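Electron transfer flavoprotein, beta subunit (Thermotoga maritima, PDB 7KOE) probably carries electrons through a bound flavin-adenine dinucleotide as one subunit of an electron transfer flavoprotein complex. Local coordinates at residues I129-Q134 with V192-D197. Residues are numbered along the deposited sequence; the frame is centred on the assembly and turned at random.
With FAD (flavin-adenine dinucleotide), chain I.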
loop_
_atom_site.group_PDB
_atom_site.type_symbol
_atom_site.label_atom_id
_atom_site.label_comp_id
_atom_site.label_asym_id
_atom_site.label_seq_id
_atom_site.Cartn_x
_atom_site.Cartn_y
_atom_site.Cartn_z
ATOM N N ILE A 129 -16.428 52.669 -2.883
ATOM C CA ILE A 129 -15.863 51.329 -2.912
ATOM C C ILE A 129 -16.691 50.458 -1.981
ATOM O O ILE A 129 -16.780 50.735 -0.781
ATOM C CB ILE A 129 -14.385 51.320 -2.505
ATOM C CG1 ILE A 129 -13.548 52.020 -3.568
ATOM C CG2 ILE A 129 -13.901 49.900 -2.301
ATOM C CD1 ILE A 129 -12.091 52.095 -3.235
ATOM N N LEU A 130 -17.301 49.417 -2.528
ATOM C CA LEU A 130 -18.147 48.522 -1.755
ATOM C C LEU A 130 -17.408 47.216 -1.519
ATOM O O LEU A 130 -17.054 46.522 -2.471
ATOM C CB LEU A 130 -19.462 48.255 -2.480
ATOM C CG LEU A 130 -20.243 49.463 -2.970
ATOM C CD1 LEU A 130 -21.469 49.013 -3.706
ATOM C CD2 LEU A 130 -20.641 50.289 -1.801
ATOM N N THR A 131 -17.167 46.887 -0.260
ATOM C CA THR A 131 -16.682 45.568 0.101
ATOM C C THR A 131 -17.727 44.887 0.967
ATOM O O THR A 131 -18.761 45.462 1.302
ATOM C CB THR A 131 -15.337 45.631 0.839
ATOM O OG1 THR A 131 -15.539 46.113 2.170
ATOM C CG2 THR A 131 -14.362 46.542 0.123
ATOM N N GLY A 132 -17.459 43.653 1.317
ATOM C CA GLY A 132 -18.302 42.958 2.260
ATOM C C GLY A 132 -17.776 43.092 3.664
ATOM O O GLY A 132 -16.660 43.551 3.884
ATOM N N LYS A 133 -18.610 42.689 4.621
ATOM C CA LYS A 133 -18.223 42.784 6.022
ATOM C C LYS A 133 -17.106 41.803 6.342
ATOM O O LYS A 133 -16.162 42.132 7.068
ATOM C CB LYS A 133 -19.440 42.547 6.913
ATOM C CG LYS A 133 -19.182 42.743 8.384
ATOM C CD LYS A 133 -19.298 41.437 9.142
ATOM C CE LYS A 133 -18.894 41.614 10.589
ATOM N NZ LYS A 133 -19.002 40.352 11.369
ATOM N N GLN A 134 -17.178 40.606 5.776
ATOM C CA GLN A 134 -16.191 39.571 6.012
ATOM C C GLN A 134 -16.192 38.616 4.834
ATOM O O GLN A 134 -17.236 38.347 4.242
ATOM C CB GLN A 134 -16.494 38.781 7.285
ATOM C CG GLN A 134 -15.779 39.229 8.526
ATOM C CD GLN A 134 -16.148 38.372 9.707
ATOM O OE1 GLN A 134 -16.858 37.381 9.564
ATOM N NE2 GLN A 134 -15.675 38.749 10.885
ATOM N N VAL A 192 -15.494 54.380 1.336
ATOM C CA VAL A 192 -15.313 52.942 1.208
ATOM C C VAL A 192 -16.327 52.294 2.137
ATOM O O VAL A 192 -16.148 52.281 3.360
ATOM C CB VAL A 192 -13.886 52.498 1.536
ATOM C CG1 VAL A 192 -13.779 50.984 1.532
ATOM C CG2 VAL A 192 -12.924 53.086 0.537
ATOM N N LEU A 193 -17.407 51.776 1.571
ATOM C CA LEU A 193 -18.403 51.105 2.381
ATOM C C LEU A 193 -17.971 49.675 2.675
ATOM O O LEU A 193 -17.007 49.156 2.112
ATOM C CB LEU A 193 -19.760 51.120 1.690
ATOM C CG LEU A 193 -20.474 52.466 1.674
ATOM C CD1 LEU A 193 -21.848 52.347 1.064
ATOM C CD2 LEU A 193 -20.585 52.964 3.070
ATOM N N THR A 194 -18.698 49.040 3.583
ATOM C CA THR A 194 -18.407 47.672 3.994
ATOM C C THR A 194 -19.735 47.073 4.431
ATOM O O THR A 194 -20.254 47.416 5.496
ATOM C CB THR A 194 -17.360 47.648 5.103
ATOM O OG1 THR A 194 -16.095 48.059 4.573
ATOM C CG2 THR A 194 -17.201 46.285 5.687
ATOM N N ILE A 195 -20.293 46.214 3.592
ATOM C CA ILE A 195 -21.708 45.865 3.626
ATOM C C ILE A 195 -21.902 44.562 4.385
ATOM O O ILE A 195 -21.127 43.613 4.221
ATOM C CB ILE A 195 -22.261 45.757 2.193
ATOM C CG1 ILE A 195 -21.783 46.933 1.343
ATOM C CG2 ILE A 195 -23.759 45.708 2.201
ATOM C CD1 ILE A 195 -22.318 48.264 1.772
ATOM N N THR A 196 -22.941 44.512 5.215
ATOM C CA THR A 196 -23.319 43.305 5.929
ATOM C C THR A 196 -24.355 42.511 5.138
ATOM O O THR A 196 -24.715 42.854 4.013
ATOM C CB THR A 196 -23.869 43.651 7.308
ATOM O OG1 THR A 196 -25.004 44.509 7.163
ATOM C CG2 THR A 196 -22.822 44.339 8.137
ATOM N N ASP A 197 -24.850 41.431 5.747
ATOM C CA ASP A 197 -25.923 40.650 5.145
ATOM C C ASP A 197 -27.266 41.354 5.235
ATOM O O ASP A 197 -28.148 41.100 4.410
ATOM C CB ASP A 197 -26.052 39.287 5.824
ATOM C CG ASP A 197 -24.769 38.497 5.808
ATOM O OD1 ASP A 197 -24.119 38.401 6.870
ATOM O OD2 ASP A 197 -24.410 37.956 4.741
HETATM P PA FAD I . -11.944 40.112 4.360
HETATM O O1A FAD I . -12.677 39.933 5.645
HETATM O O2A FAD I . -10.838 41.107 4.300
HETATM O O5B FAD I . -12.988 40.424 3.192
HETATM C C5B FAD I . -13.692 41.685 3.241
HETATM C C4B FAD I . -14.078 42.096 1.843
HETATM O O4B FAD I . -12.899 42.553 1.135
HETATM C C3B FAD I . -14.645 40.998 0.940
HETATM O O3B FAD I . -16.036 40.804 1.153
HETATM C C2B FAD I . -14.374 41.604 -0.438
HETATM O O2B FAD I . -15.311 42.599 -0.786
HETATM C C1B FAD I . -12.986 42.197 -0.227
HETATM N N9A FAD I . -11.927 41.249 -0.520
HETATM C C8A FAD I . -11.401 40.301 0.310
HETATM N N7A FAD I . -10.460 39.591 -0.267
HETATM C C5A FAD I . -10.373 40.105 -1.553
HETATM C C6A FAD I . -9.567 39.778 -2.658
HETATM N N6A FAD I . -8.655 38.812 -2.650
HETATM N N1A FAD I . -9.750 40.494 -3.793
HETATM C C2A FAD I . -10.672 41.463 -3.797
HETATM N N3A FAD I . -11.482 41.858 -2.822
HETATM C C4A FAD I . -11.278 41.128 -1.715
HETATM N N1 FAD I . -4.865 37.463 6.419
HETATM C C2 FAD I . -4.666 38.402 7.366
HETATM O O2 FAD I . -4.383 39.558 7.058
HETATM N N3 FAD I . -4.769 38.124 8.687
HETATM C C4 FAD I . -5.081 36.867 9.141
HETATM O O4 FAD I . -5.166 36.660 10.340
HETATM C C4X FAD I . -5.294 35.860 8.189
HETATM N N5 FAD I . -5.590 34.658 8.608
HETATM C C5X FAD I . -5.788 33.693 7.657
HETATM C C6 FAD I . -6.104 32.392 8.085
HETATM C C7 FAD I . -6.314 31.374 7.190
HETATM C C7M FAD I . -6.648 29.990 7.684
HETATM C C8 FAD I . -6.214 31.637 5.804
HETATM C C8M FAD I . -6.443 30.537 4.801
HETATM C C9 FAD I . -5.909 32.909 5.370
HETATM C C9A FAD I . -5.690 33.957 6.278
HETATM N N10 FAD I . -5.376 35.250 5.874
HETATM C C10 FAD I . -5.166 36.243 6.809
HETATM C "C1'" FAD I . -5.266 35.563 4.439
HETATM C "C2'" FAD I . -6.251 36.630 4.007
HETATM O "O2'" FAD I . -7.550 36.070 3.896
HETATM C "C3'" FAD I . -5.861 37.233 2.657
HETATM O "O3'" FAD I . -4.797 38.154 2.856
HETATM C "C4'" FAD I . -7.021 37.931 1.943
HETATM O "O4'" FAD I . -6.521 38.876 0.996
HETATM C "C5'" FAD I . -7.948 38.639 2.903
HETATM O "O5'" FAD I . -9.212 37.929 2.968
HETATM P P FAD I . -10.029 37.926 4.343
HETATM O O1P FAD I . -10.341 36.520 4.727
HETATM O O2P FAD I . -9.280 38.774 5.311
HETATM O O3P FAD I . -11.366 38.689 3.916
#
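The end of a parallel strand pair doubles here as a seat for a cofactor ribose: G132 turns its N-H away from strand 191-195 and gives it to FAD, with O2B 3.2 Å from G132 N and a weaker bond to O3B. With no CB on G132, the sugar can lie close to the backbone. Behind it, strand 128-132 pairs with strand 191-195 in register, I129 beside V192 through G132 beside I195. T131 forms the straightest links, its N reaching L193 O at 3.3 Å and its O accepting I195 N at 2.9 Å. Both strands belong to the alpha/beta domain of the HUP clan, where strand 128-132 sits between strands 13-22 and 191-195 and the nucleotide lies over the strand ends. On the face of L130, the CD2 branch lies alongside L193, 3.7 Å from its CB, while helix 47-63 packs against L130 and I195. On the other face T131 and T194 stand side by side, T131 OG1 3.1 Å from T194 OG1. T131 OG1 takes the crowded position between N and carbonyl carbon (chi1 73°), from where it also bonds G132 O. An alanine at T131 would remove this hydroxyl and would probably lose the polar contact with T194 and the hold on G132 O. Beyond the strands, the side chain of K133 crosses that of T196 obliquely, and K133 NZ bonds Y211 OH of the neighbouring Electron transfer flavoprotein chain.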